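Local structure of rusticyanin (Thiobacillus ferrooxidans, 2CAL) at residues K7-P12 / F119-F124; V30-K35 / L63-G68; H38-A43 / D72-N77; G68-V73 / D123-P128; D87-G92 / P99-I104. The protein is a periplasmic blue copper protein that carries electrons from cytochrome c552 to the A-type oxidase in iron respiration. The protein carries 1 engineered substitution. One frame throughout, in Å; residues are numbered along the deposited sequence.

How the interactions relate
Interactions 1, 3 and 4 join neighbouring strands of one sheet: strand 119-126 pairs with 7-9 at one end (interaction 1) and with 70-77 further on (interaction 4), while 70-77 pairs on its other side with 36-43 (interaction 3). Interactions 2 and 5 reach the second sheet, and Y32 and L63 of interaction 2 pack on V39 of interaction 3. I88 of interaction 5 touches W126 and F124 of interaction 4. The copper, held by H84, C137 and M147, lies about 6 Å from the side chain of A43 in interaction 3 and about 9 Å from that of D87 in interaction 5; the side chains of F119 and F124 are about 14 Å from it. Interaction 2 is remote from the metal.

Interaction 1 of 5, residues K7-P12 / F119-F124; sequences KEATLP and FGYTDF
K7 and A9 face Y121 and F119 as antiparallel hydrogen-bonded pairs on either side of the non-hydrogen-bonded pair E8-G120, with 128° between the N-to-C directions of the two strand segments. K7 N gives Y121 O a nearly straight bond of 2.9 Å (173°), whereas the bond of 2.8 Å from A9 N to F119 O is more bent; Y121 N and F119 N return bonds to K7 O and A9 O. Y121 holds CG between its backbone N and carbonyl carbon (chi1 75°), which lays the ring across the neighbouring strand. There CE1 of Y121 meets K7 CB at 3.6 Å, and CD1 of Y121 touches A9 CB at 3.8 Å. On the opposite face E8 folds its carboxylate back beside the G120 backbone; E8 OE1 is 3.3 Å from G120 N, but the angle is too poor for a hydrogen bond. Further along, L11 CD1 lies beside F119 CE1 at 4.2 Å. T10 N-caps helix 11-18, whose V14 and M17 cover A9, F119 and Y121. The arrangement is an N-terminal edge strand added to one sheet of a cupredoxin beta sandwich.

Interaction 2 of 5, residues V30-K35 / L63-G68; sequences VTYSGK and LEIPAG
Y32 holds CG anti to the carbonyl carbon (chi1 -57°), which turns its ring toward the neighbouring strand, where L63, with the same kind of torsion (chi1 -43°), crosses it. Y32 CE1 rests 4.0 Å from L63 CB, and Y32 CD1 lies 4.0 Å from I65 CG1. E64 O sits in the plane of the ring at its edge, 3.6 Å from Y32 CD1, and also accepts a straight bond of 2.9 Å from Y32 N; V30 O takes the matching bond from E64 N. Strands 29-31 and 62-65 thus run parallel in one sheet of the cupredoxin sandwich, and the ring reaches V37, V39 and V55 of the facing sheet; its hydroxyl is hydrogen-bonded to D21 in a loop. An alanine in place of Y32 would probably open a gap between L63, V39 and V55 and deprive the D21 carboxylate of one of its partners. On the outer face T31 OG1 lies 3.8 Å from E64 CB. Past the strands, P66 CD packs 3.5 Å from Y32 O, and a water gives a bond to K35 O and a weak one to G68 O.

Interaction 3 of 5, residues H38-A43 / D72-N77; sequences HVVAAA and DVTFIN
H38 pairs with D72 where two parallel strands run through the centre of one sheet of the cupredoxin beta sandwich. Its imidazole lies alongside the D72 carboxylate, CE1 of H38 being 3.8 Å from OD2 of D72 and the two planes 71° apart; the other oxygen of D72 is engaged by T125. V39 N donates to D72 O and V39 O accepts from T74 N, a bond of 2.9 Å that is almost straight. V39 turns to the side of V73, toward the interior between the sheets. V40 points to the other face, with CG1 anti to the backbone N (chi1 -176°), which brings V40 CG1 to 4.0 Å from I76 CD1, while V40 CG2 lies 4.1 Å from T74 CB; the T74 hydroxyl is tied to D123. Beyond them, V14, M17 and L18 of helix 11-18 cover I76. At A41 the pattern repeats, N to T74 O and O from I76 N, and F75 CD1 comes within 3.7 Å of A41 O. A42 CA approaches I76 O at 3.1 Å, an oxygen that also accepts from A43 N. A43 and N77 reach the metal site: both side chains touch the copper ligand H84, and that of A43 is about 6 Å from the copper. A43 CB itself rests 3.9 Å from F75 CZ.

Interaction 4 of 5, residues G68-V73 / D123-P128; sequences GATVDV and DFTWHP
V73 stands over one face of the F124 ring: V73 CB is 3.8 Å from the ring centroid and 19° off its normal, and both methyls touch the ring toward its CZ end. The F124 torsion (chi1 66°, CG between backbone N and carbonyl carbon) tips the ring flat beneath the valine. On the same side of the sheet V71 and W126 lie alongside each other, V71 CB meeting W126 CE3 at 3.9 Å, while P128 CG sits 3.6 Å above the plane of the W126 ring, over its centre. The opposite side is polar. T125 and D72 point the same way, and in the modelled conformer T125 OG1, anti to its backbone N, donates to D72 OD1 at 3.1 Å, reaching it nearly end-on. Next to them T70 and H127 run side by side, T70 OG1 lying 3.0 Å from H127 CE1; a water in the plane of this imidazole sits 2.6 Å from ND1 of H127. Main-chain bonds link V73 with F124 in both directions, but of those between V71 and W126, the one from W126 N is weak. A second water bridges G68 N and P128 O. Strand 36-43 flanks 70-77 on its other edge, and across the sandwich W126 packs on I65 and I151 and meets Y133 edge-to-face.

Interaction 5 of 5, residues D87-G92 / P99-I104; sequences DITKKG and PVIDPI
T89 supplies the direct hydrogen bond to I101: its OG1 donates to I101 O at 2.7 Å, within the carbonyl plane and on a lone pair (C=O...OG1 angle 129°). The same hydroxyl accepts from K91 N at 3.0 Å in a straight bond (172°), so OG1 is gripped by two bonds and closes an ST turn. K91 curls its ammonium round to G92 O, with NZ 2.7 Å from that oxygen, and a water carries the link on from K91 NZ to V100 O. Another water connects K90 N to P103 O, just after the cis peptide bond that precedes P103. The turn ends strand 87-89, an outermost strand of its sheet in the cupredoxin sandwich, and the 99-104 loop folds back against it before strand 104-105. A valine in place of T89 would probably leave I101 O without this donor and K91 N without its acceptor, so that the turn and the loop could part. Van der Waals contacts make up the rest. The side chains of T89 and I101 cross at about a right angle, T89 CG2 lying 4.0 Å from I101 CB. I104 CG2 touches I88 O at 3.5 Å and D87 CB at 3.9 Å. I101 CD1 reaches the same D87 CB at 4.2 Å, while the D87 carboxylate is hydrogen-bonded to S85. L2 and Q138 pack on both D87 and I104.

Interaction 1 of 5, residues K7-P12 / F119-F124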
# COMPACT_ATOMS: atom_id res chain seq x y z
N LYS A 7 -4.20 -5.71 -13.35
CA LYS A 7 -4.57 -4.99 -14.55
C LYS A 7 -3.42 -4.02 -14.89
O LYS A 7 -2.50 -3.81 -14.10
CB LYS A 7 -5.90 -4.29 -14.37
CG LYS A 7 -7.11 -5.15 -14.20
CD LYS A 7 -8.42 -4.37 -14.07
CE LYS A 7 -9.02 -4.60 -12.70
NZ LYS A 7 -10.49 -4.33 -12.63
N GLU A 8 -3.44 -3.44 -16.09
CA GLU A 8 -2.38 -2.50 -16.48
C GLU A 8 -2.94 -1.10 -16.73
O GLU A 8 -4.04 -1.00 -17.27
CB GLU A 8 -1.65 -3.01 -17.74
CG GLU A 8 -0.90 -4.32 -17.40
CD GLU A 8 0.41 -4.19 -16.64
OE1 GLU A 8 1.03 -3.09 -16.66
OE2 GLU A 8 0.90 -5.18 -15.99
N ALA A 9 -2.23 -0.07 -16.35
CA ALA A 9 -2.66 1.31 -16.43
C ALA A 9 -1.60 2.15 -17.10
O ALA A 9 -0.42 2.00 -16.84
CB ALA A 9 -2.93 1.89 -15.05
N THR A 10 -2.09 3.12 -17.93
CA THR A 10 -1.22 4.16 -18.43
C THR A 10 -0.98 5.21 -17.36
O THR A 10 -1.63 5.24 -16.30
CB THR A 10 -1.83 4.90 -19.62
OG1 THR A 10 -3.05 5.50 -19.15
CG2 THR A 10 -2.23 3.97 -20.76
N LEU A 11 -0.05 6.11 -17.60
CA LEU A 11 0.20 7.16 -16.61
C LEU A 11 -1.02 8.01 -16.36
O LEU A 11 -1.28 8.30 -15.17
CB LEU A 11 1.42 7.93 -17.14
CG LEU A 11 2.06 8.89 -16.14
CD1 LEU A 11 2.63 8.14 -14.93
CD2 LEU A 11 3.18 9.70 -16.76
N PRO A 12 -1.76 8.45 -17.35
CA PRO A 12 -2.97 9.23 -16.97
C PRO A 12 -3.92 8.42 -16.10
O PRO A 12 -4.57 9.00 -15.22
CB PRO A 12 -3.60 9.52 -18.34
CG PRO A 12 -2.45 9.53 -19.29
CD PRO A 12 -1.56 8.40 -18.82
N PHE A 119 1.75 0.23 -16.10
CA PHE A 119 1.99 -0.07 -14.70
C PHE A 119 0.94 -1.05 -14.22
O PHE A 119 -0.26 -0.85 -14.47
CB PHE A 119 1.97 1.22 -13.86
CG PHE A 119 2.97 2.24 -14.34
CD1 PHE A 119 2.54 3.22 -15.24
CD2 PHE A 119 4.30 2.17 -13.98
CE1 PHE A 119 3.48 4.11 -15.74
CE2 PHE A 119 5.21 3.09 -14.45
CZ PHE A 119 4.79 4.08 -15.33
N GLY A 120 1.36 -2.06 -13.50
CA GLY A 120 0.40 -3.01 -12.92
C GLY A 120 -0.25 -2.46 -11.66
O GLY A 120 0.35 -1.76 -10.84
N TYR A 121 -1.53 -2.82 -11.50
CA TYR A 121 -2.26 -2.44 -10.28
C TYR A 121 -3.31 -3.52 -10.02
O TYR A 121 -3.70 -4.34 -10.85
CB TYR A 121 -2.88 -1.04 -10.41
CG TYR A 121 -4.10 -1.01 -11.29
CD1 TYR A 121 -4.01 -0.94 -12.68
CD2 TYR A 121 -5.37 -1.04 -10.73
CE1 TYR A 121 -5.15 -0.90 -13.47
CE2 TYR A 121 -6.49 -1.01 -11.53
CZ TYR A 121 -6.40 -0.94 -12.89
OH TYR A 121 -7.57 -0.91 -13.61
N THR A 122 -3.80 -3.47 -8.77
CA THR A 122 -4.85 -4.38 -8.29
C THR A 122 -5.68 -3.72 -7.21
O THR A 122 -5.30 -2.68 -6.65
CB THR A 122 -4.22 -5.69 -7.80
OG1 THR A 122 -5.27 -6.68 -7.65
CG2 THR A 122 -3.50 -5.58 -6.50
N ASP A 123 -6.83 -4.32 -6.98
CA ASP A 123 -7.77 -3.88 -5.95
C ASP A 123 -8.09 -5.06 -5.04
O ASP A 123 -8.34 -6.15 -5.53
CB ASP A 123 -9.04 -3.35 -6.59
CG ASP A 123 -8.90 -1.94 -7.12
OD1 ASP A 123 -9.11 -1.00 -6.30
OD2 ASP A 123 -8.61 -1.85 -8.31
N PHE A 124 -8.15 -4.79 -3.75
CA PHE A 124 -8.67 -5.82 -2.81
C PHE A 124 -9.50 -5.10 -1.71
O PHE A 124 -9.32 -3.91 -1.50
CB PHE A 124 -7.57 -6.68 -2.24
CG PHE A 124 -6.57 -6.02 -1.35
CD1 PHE A 124 -6.79 -5.87 0.00
CD2 PHE A 124 -5.37 -5.52 -1.85
CE1 PHE A 124 -5.84 -5.25 0.81
CE2 PHE A 124 -4.44 -4.90 -1.04
CZ PHE A 124 -4.66 -4.74 0.31

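Interaction 2 of 5, residues V30-K35 / L63-G68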
# COMPACT_ATOMS: atom_id res chain seq x y z
N VAL A 30 -2.69 10.10 7.54
CA VAL A 30 -3.80 10.16 6.59
C VAL A 30 -5.06 9.55 7.25
O VAL A 30 -5.02 8.36 7.58
CB VAL A 30 -3.54 9.48 5.24
CG1 VAL A 30 -4.72 9.60 4.28
CG2 VAL A 30 -2.26 10.03 4.57
N THR A 31 -6.10 10.35 7.43
CA THR A 31 -7.29 9.89 8.18
C THR A 31 -8.47 9.64 7.25
O THR A 31 -8.80 10.53 6.46
CB THR A 31 -7.65 10.94 9.25
OG1 THR A 31 -6.58 11.04 10.22
CG2 THR A 31 -8.87 10.56 10.08
N TYR A 32 -9.11 8.52 7.36
CA TYR A 32 -10.24 8.08 6.56
C TYR A 32 -11.54 8.06 7.37
O TYR A 32 -11.48 8.01 8.59
CB TYR A 32 -10.00 6.68 5.96
CG TYR A 32 -8.74 6.61 5.11
CD1 TYR A 32 -7.48 6.48 5.60
CD2 TYR A 32 -8.87 6.72 3.70
CE1 TYR A 32 -6.35 6.43 4.80
CE2 TYR A 32 -7.73 6.68 2.88
CZ TYR A 32 -6.50 6.53 3.43
OH TYR A 32 -5.35 6.50 2.68
N SER A 33 -12.66 8.15 6.67
CA SER A 33 -13.98 8.24 7.31
C SER A 33 -15.02 7.73 6.36
O SER A 33 -14.89 7.75 5.14
CB SER A 33 -14.27 9.67 7.73
OG SER A 33 -14.17 10.53 6.61
N GLY A 34 -16.16 7.25 6.88
CA GLY A 34 -17.27 6.72 6.14
C GLY A 34 -17.45 5.21 6.23
O GLY A 34 -16.62 4.53 6.89
N LYS A 35 -18.48 4.69 5.58
CA LYS A 35 -18.79 3.27 5.62
C LYS A 35 -17.80 2.44 4.81
O LYS A 35 -17.41 1.37 5.29
CB LYS A 35 -20.21 3.01 5.08
CG LYS A 35 -21.24 3.61 6.03
CD LYS A 35 -22.69 3.50 5.56
CE LYS A 35 -23.55 2.80 6.62
NZ LYS A 35 -24.60 3.65 7.26
N LEU A 63 -1.92 5.40 8.47
CA LEU A 63 -3.33 5.46 8.06
C LEU A 63 -4.25 5.29 9.25
O LEU A 63 -4.13 4.25 9.94
CB LEU A 63 -3.63 4.42 7.01
CG LEU A 63 -2.61 4.25 5.87
CD1 LEU A 63 -3.11 3.21 4.87
CD2 LEU A 63 -2.35 5.58 5.18
N GLU A 64 -5.15 6.20 9.47
CA GLU A 64 -6.14 6.13 10.58
C GLU A 64 -7.47 5.75 9.98
O GLU A 64 -8.09 6.50 9.18
CB GLU A 64 -6.18 7.46 11.31
CG GLU A 64 -4.87 7.79 11.99
CD GLU A 64 -4.63 7.13 13.34
OE1 GLU A 64 -5.54 6.50 13.94
OE2 GLU A 64 -3.49 7.26 13.85
N ILE A 65 -7.96 4.57 10.27
CA ILE A 65 -9.16 3.97 9.70
C ILE A 65 -10.21 3.70 10.76
O ILE A 65 -9.86 3.18 11.82
CB ILE A 65 -8.81 2.68 8.93
CG1 ILE A 65 -7.93 3.08 7.70
CG2 ILE A 65 -10.01 1.83 8.54
CD1 ILE A 65 -7.41 1.85 7.00
N PRO A 66 -11.47 4.05 10.56
CA PRO A 66 -12.48 3.80 11.61
C PRO A 66 -12.78 2.31 11.68
O PRO A 66 -12.98 1.62 10.70
CB PRO A 66 -13.72 4.55 11.17
CG PRO A 66 -13.44 5.13 9.84
CD PRO A 66 -12.08 4.68 9.39
N ALA A 67 -12.87 1.82 12.93
CA ALA A 67 -13.34 0.47 13.15
C ALA A 67 -14.70 0.27 12.53
O ALA A 67 -15.60 1.11 12.55
CB ALA A 67 -13.37 0.20 14.65
N GLY A 68 -14.90 -0.88 11.89
CA GLY A 68 -16.10 -1.24 11.19
C GLY A 68 -16.18 -0.79 9.74
O GLY A 68 -17.10 -1.28 9.04
O HOH W 1 -19.40 -0.16 6.85

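Interaction 3 of 5, residues H38-A43 / D72-N77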
# COMPACT_ATOMS: atom_id res chain seq x y z
N HIS A 38 -11.44 4.48 0.76
CA HIS A 38 -10.68 4.12 -0.45
C HIS A 38 -9.25 4.56 -0.29
O HIS A 38 -8.96 5.76 -0.30
CB HIS A 38 -11.37 4.76 -1.66
CG HIS A 38 -12.85 4.45 -1.67
ND1 HIS A 38 -13.41 3.41 -2.42
CD2 HIS A 38 -13.90 5.03 -1.08
CE1 HIS A 38 -14.73 3.36 -2.24
NE2 HIS A 38 -15.05 4.36 -1.40
N VAL A 39 -8.36 3.60 -0.07
CA VAL A 39 -6.93 3.80 0.10
C VAL A 39 -6.26 3.54 -1.26
O VAL A 39 -6.42 2.44 -1.79
CB VAL A 39 -6.37 2.83 1.14
CG1 VAL A 39 -4.85 3.01 1.26
CG2 VAL A 39 -7.05 3.03 2.50
N VAL A 40 -5.52 4.53 -1.75
CA VAL A 40 -4.79 4.28 -3.03
C VAL A 40 -3.32 4.48 -2.72
O VAL A 40 -2.84 5.58 -2.42
CB VAL A 40 -5.30 5.17 -4.17
CG1 VAL A 40 -4.56 4.76 -5.46
CG2 VAL A 40 -6.81 5.04 -4.35
N ALA A 41 -2.59 3.35 -2.80
CA ALA A 41 -1.18 3.32 -2.51
C ALA A 41 -0.34 2.99 -3.74
O ALA A 41 -0.79 2.21 -4.58
CB ALA A 41 -0.90 2.21 -1.47
N ALA A 42 0.83 3.59 -3.80
CA ALA A 42 1.77 3.29 -4.91
C ALA A 42 3.13 3.01 -4.36
O ALA A 42 3.57 3.53 -3.34
CB ALA A 42 1.88 4.50 -5.84
N ALA A 43 3.83 2.11 -5.05
CA ALA A 43 5.23 1.79 -4.74
C ALA A 43 6.18 2.75 -5.50
O ALA A 43 6.26 2.63 -6.73
CB ALA A 43 5.52 0.35 -5.13
N ASP A 72 -11.28 -0.42 0.89
CA ASP A 72 -11.00 -0.81 -0.49
C ASP A 72 -9.63 -0.25 -0.81
O ASP A 72 -9.42 0.98 -0.84
CB ASP A 72 -12.07 -0.25 -1.42
CG ASP A 72 -13.40 -0.96 -1.32
OD1 ASP A 72 -13.57 -2.05 -0.72
OD2 ASP A 72 -14.36 -0.38 -1.89
N VAL A 73 -8.69 -1.16 -0.99
CA VAL A 73 -7.29 -0.80 -1.28
C VAL A 73 -7.04 -0.98 -2.80
O VAL A 73 -7.32 -2.03 -3.36
CB VAL A 73 -6.29 -1.66 -0.50
CG1 VAL A 73 -4.86 -1.20 -0.78
CG2 VAL A 73 -6.59 -1.55 0.99
N THR A 74 -6.48 0.04 -3.39
CA THR A 74 -5.91 -0.01 -4.74
C THR A 74 -4.40 0.14 -4.60
O THR A 74 -3.94 1.05 -3.90
CB THR A 74 -6.44 1.14 -5.61
OG1 THR A 74 -7.88 1.10 -5.63
CG2 THR A 74 -5.93 0.99 -7.04
N PHE A 75 -3.64 -0.81 -5.15
CA PHE A 75 -2.19 -0.77 -5.09
C PHE A 75 -1.61 -0.77 -6.50
O PHE A 75 -1.98 -1.62 -7.31
CB PHE A 75 -1.64 -1.98 -4.30
CG PHE A 75 -0.12 -2.07 -4.33
CD1 PHE A 75 0.70 -1.06 -3.88
CD2 PHE A 75 0.48 -3.20 -4.87
CE1 PHE A 75 2.07 -1.14 -3.92
CE2 PHE A 75 1.87 -3.31 -4.92
CZ PHE A 75 2.65 -2.28 -4.47
N ILE A 76 -0.76 0.21 -6.75
CA ILE A 76 -0.14 0.46 -8.05
C ILE A 76 1.37 0.39 -7.92
O ILE A 76 1.93 1.05 -7.06
CB ILE A 76 -0.57 1.87 -8.59
CG1 ILE A 76 -2.08 2.10 -8.54
CG2 ILE A 76 0.01 2.07 -9.98
CD1 ILE A 76 -2.44 3.57 -8.61
N ASN A 77 2.01 -0.38 -8.78
CA ASN A 77 3.48 -0.40 -8.77
C ASN A 77 4.03 0.48 -9.89
O ASN A 77 4.02 0.08 -11.06
CB ASN A 77 4.02 -1.82 -8.94
CG ASN A 77 5.51 -1.89 -9.00
OD1 ASN A 77 6.09 -2.88 -9.59
ND2 ASN A 77 6.20 -0.92 -8.50

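Interaction 4 of 5, residues G68-V73 / D123-P128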
# COMPACT_ATOMS: atom_id res chain seq x y z
N GLY A 68 -14.90 -0.88 11.89
CA GLY A 68 -16.10 -1.24 11.19
C GLY A 68 -16.18 -0.79 9.74
O GLY A 68 -17.10 -1.28 9.04
N ALA A 69 -15.28 0.02 9.24
CA ALA A 69 -15.31 0.43 7.84
C ALA A 69 -14.85 -0.70 6.94
O ALA A 69 -13.97 -1.51 7.27
CB ALA A 69 -14.40 1.63 7.62
N THR A 70 -15.44 -0.73 5.74
CA THR A 70 -14.88 -1.49 4.62
C THR A 70 -13.71 -0.71 4.02
O THR A 70 -13.87 0.47 3.75
CB THR A 70 -15.94 -1.74 3.56
OG1 THR A 70 -17.01 -2.49 4.17
CG2 THR A 70 -15.40 -2.54 2.39
N VAL A 71 -12.58 -1.36 3.82
CA VAL A 71 -11.39 -0.70 3.31
C VAL A 71 -11.15 -1.27 1.90
O VAL A 71 -10.86 -2.45 1.74
CB VAL A 71 -10.15 -0.89 4.21
CG1 VAL A 71 -8.97 -0.05 3.66
CG2 VAL A 71 -10.42 -0.52 5.66
N ASP A 72 -11.28 -0.42 0.89
CA ASP A 72 -11.00 -0.81 -0.49
C ASP A 72 -9.63 -0.25 -0.81
O ASP A 72 -9.42 0.98 -0.84
CB ASP A 72 -12.07 -0.25 -1.42
CG ASP A 72 -13.40 -0.96 -1.32
OD1 ASP A 72 -13.57 -2.05 -0.72
OD2 ASP A 72 -14.36 -0.38 -1.89
N VAL A 73 -8.69 -1.16 -0.99
CA VAL A 73 -7.29 -0.80 -1.28
C VAL A 73 -7.04 -0.98 -2.80
O VAL A 73 -7.32 -2.03 -3.36
CB VAL A 73 -6.29 -1.66 -0.50
CG1 VAL A 73 -4.86 -1.20 -0.78
CG2 VAL A 73 -6.59 -1.55 0.99
N ASP A 123 -6.83 -4.32 -6.98
CA ASP A 123 -7.77 -3.88 -5.95
C ASP A 123 -8.09 -5.06 -5.04
O ASP A 123 -8.34 -6.15 -5.53
CB ASP A 123 -9.04 -3.35 -6.59
CG ASP A 123 -8.90 -1.94 -7.12
OD1 ASP A 123 -9.11 -1.00 -6.30
OD2 ASP A 123 -8.61 -1.85 -8.31
N PHE A 124 -8.15 -4.79 -3.75
CA PHE A 124 -8.67 -5.82 -2.81
C PHE A 124 -9.50 -5.10 -1.71
O PHE A 124 -9.32 -3.91 -1.50
CB PHE A 124 -7.57 -6.68 -2.24
CG PHE A 124 -6.57 -6.02 -1.35
CD1 PHE A 124 -6.79 -5.87 0.00
CD2 PHE A 124 -5.37 -5.52 -1.85
CE1 PHE A 124 -5.84 -5.25 0.81
CE2 PHE A 124 -4.44 -4.90 -1.04
CZ PHE A 124 -4.66 -4.74 0.31
N THR A 125 -10.34 -5.89 -1.07
CA THR A 125 -11.14 -5.36 0.04
C THR A 125 -10.67 -5.96 1.34
O THR A 125 -10.08 -7.05 1.41
CB THR A 125 -12.60 -5.67 -0.21
OG1 THR A 125 -13.45 -4.84 0.61
CG2 THR A 125 -13.02 -7.08 0.19
N TRP A 126 -10.92 -5.28 2.45
CA TRP A 126 -10.41 -5.59 3.76
C TRP A 126 -11.40 -5.14 4.80
O TRP A 126 -11.88 -4.00 4.75
CB TRP A 126 -9.03 -4.93 3.96
CG TRP A 126 -8.31 -5.15 5.26
CD1 TRP A 126 -8.24 -6.35 5.97
CD2 TRP A 126 -7.53 -4.19 6.01
NE1 TRP A 126 -7.47 -6.14 7.10
CE2 TRP A 126 -7.03 -4.83 7.17
CE3 TRP A 126 -7.22 -2.83 5.84
CZ2 TRP A 126 -6.25 -4.17 8.09
CZ3 TRP A 126 -6.45 -2.18 6.76
CH2 TRP A 126 -5.97 -2.85 7.88
N HIS A 127 -11.69 -6.04 5.74
CA HIS A 127 -12.64 -5.78 6.82
C HIS A 127 -11.94 -6.07 8.16
O HIS A 127 -12.25 -7.12 8.72
CB HIS A 127 -13.88 -6.68 6.68
CG HIS A 127 -14.78 -6.35 5.53
ND1 HIS A 127 -15.88 -5.52 5.70
CD2 HIS A 127 -14.79 -6.76 4.25
CE1 HIS A 127 -16.48 -5.43 4.53
NE2 HIS A 127 -15.86 -6.15 3.62
N PRO A 128 -11.02 -5.22 8.60
CA PRO A 128 -10.24 -5.54 9.81
C PRO A 128 -11.00 -5.34 11.12
O PRO A 128 -11.87 -4.49 11.26
CB PRO A 128 -9.12 -4.51 9.80
CG PRO A 128 -9.72 -3.35 9.05
CD PRO A 128 -10.58 -3.95 7.96
O HOH W 2 -13.00 -2.77 12.94
O HOH W 3 -16.32 -4.44 8.07
O HOH W 4 -13.85 -3.26 9.58
O HOH W 5 -10.21 -1.72 -3.80

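Interaction 5 of 5, residues D87-G92 / P99-I104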
# COMPACT_ATOMS: atom_id res chain seq x y z
N ASP A 87 1.35 -5.85 1.52
CA ASP A 87 0.85 -6.90 2.38
C ASP A 87 0.63 -6.36 3.77
O ASP A 87 1.51 -5.75 4.37
CB ASP A 87 1.84 -8.07 2.40
CG ASP A 87 1.92 -8.71 1.02
OD1 ASP A 87 0.85 -9.17 0.53
OD2 ASP A 87 3.08 -8.76 0.52
N ILE A 88 -0.60 -6.59 4.27
CA ILE A 88 -0.95 -6.10 5.61
C ILE A 88 -0.75 -7.24 6.62
O ILE A 88 -1.24 -8.34 6.41
CB ILE A 88 -2.40 -5.56 5.66
CG1 ILE A 88 -2.60 -4.49 4.55
CG2 ILE A 88 -2.74 -5.01 7.02
CD1 ILE A 88 -4.04 -3.99 4.43
N THR A 89 -0.11 -6.89 7.73
CA THR A 89 0.25 -7.83 8.80
C THR A 89 0.08 -7.14 10.14
O THR A 89 0.12 -5.92 10.24
CB THR A 89 1.70 -8.28 8.59
OG1 THR A 89 2.06 -9.23 9.67
CG2 THR A 89 2.70 -7.15 8.59
N LYS A 90 -0.07 -7.96 11.20
CA LYS A 90 0.02 -7.42 12.55
C LYS A 90 1.43 -7.29 13.03
O LYS A 90 1.63 -6.73 14.10
CB LYS A 90 -0.83 -8.28 13.53
CG LYS A 90 -2.31 -8.37 13.08
CD LYS A 90 -3.19 -9.06 14.13
CE LYS A 90 -4.57 -9.34 13.56
NZ LYS A 90 -5.59 -9.85 14.52
N LYS A 91 2.44 -7.87 12.36
CA LYS A 91 3.84 -7.83 12.81
C LYS A 91 4.50 -6.48 12.50
O LYS A 91 4.45 -6.07 11.34
CB LYS A 91 4.63 -8.95 12.15
CG LYS A 91 6.14 -8.84 12.33
CD LYS A 91 6.61 -9.07 13.74
CE LYS A 91 8.00 -8.58 14.05
NZ LYS A 91 8.91 -8.22 12.91
N GLY A 92 5.10 -5.84 13.48
CA GLY A 92 5.72 -4.54 13.34
C GLY A 92 7.23 -4.68 13.09
O GLY A 92 7.80 -5.76 13.12
N PRO A 99 11.30 -10.67 5.35
CA PRO A 99 10.43 -10.44 6.51
C PRO A 99 9.57 -11.65 6.87
O PRO A 99 8.98 -12.34 6.06
CB PRO A 99 9.51 -9.33 6.01
CG PRO A 99 10.24 -8.62 4.92
CD PRO A 99 11.04 -9.75 4.26
N VAL A 100 9.47 -11.86 8.17
CA VAL A 100 8.61 -12.90 8.73
C VAL A 100 7.31 -12.23 9.23
O VAL A 100 7.26 -11.66 10.33
CB VAL A 100 9.36 -13.70 9.79
CG1 VAL A 100 8.50 -14.88 10.22
CG2 VAL A 100 10.71 -14.19 9.28
N ILE A 101 6.26 -12.27 8.39
CA ILE A 101 5.07 -11.44 8.66
C ILE A 101 3.79 -12.22 8.58
O ILE A 101 2.68 -11.68 8.68
CB ILE A 101 5.03 -10.22 7.70
CG1 ILE A 101 4.88 -10.61 6.23
CG2 ILE A 101 6.21 -9.30 8.02
CD1 ILE A 101 4.51 -9.43 5.31
N ASP A 102 3.81 -13.55 8.41
CA ASP A 102 2.57 -14.31 8.32
C ASP A 102 1.92 -14.34 9.70
O ASP A 102 2.64 -14.35 10.72
CB ASP A 102 2.85 -15.72 7.76
CG ASP A 102 3.15 -15.79 6.26
OD1 ASP A 102 2.95 -14.80 5.52
OD2 ASP A 102 3.49 -16.84 5.72
N PRO A 103 0.60 -14.41 9.78
CA PRO A 103 -0.27 -14.39 8.63
C PRO A 103 -0.48 -12.99 8.05
O PRO A 103 -0.60 -11.99 8.73
CB PRO A 103 -1.60 -14.95 9.17
CG PRO A 103 -1.51 -14.85 10.63
CD PRO A 103 -0.12 -14.59 11.07
N ILE A 104 -0.54 -12.99 6.72
CA ILE A 104 -0.90 -11.77 5.98
C ILE A 104 -2.43 -11.71 5.99
O ILE A 104 -3.12 -12.62 5.52
CB ILE A 104 -0.29 -11.74 4.58
CG1 ILE A 104 1.23 -11.67 4.60
CG2 ILE A 104 -0.88 -10.56 3.79
CD1 ILE A 104 1.91 -12.07 3.33
O HOH W 6 -0.41 -10.90 11.14
O HOH W 7 8.91 -9.70 10.92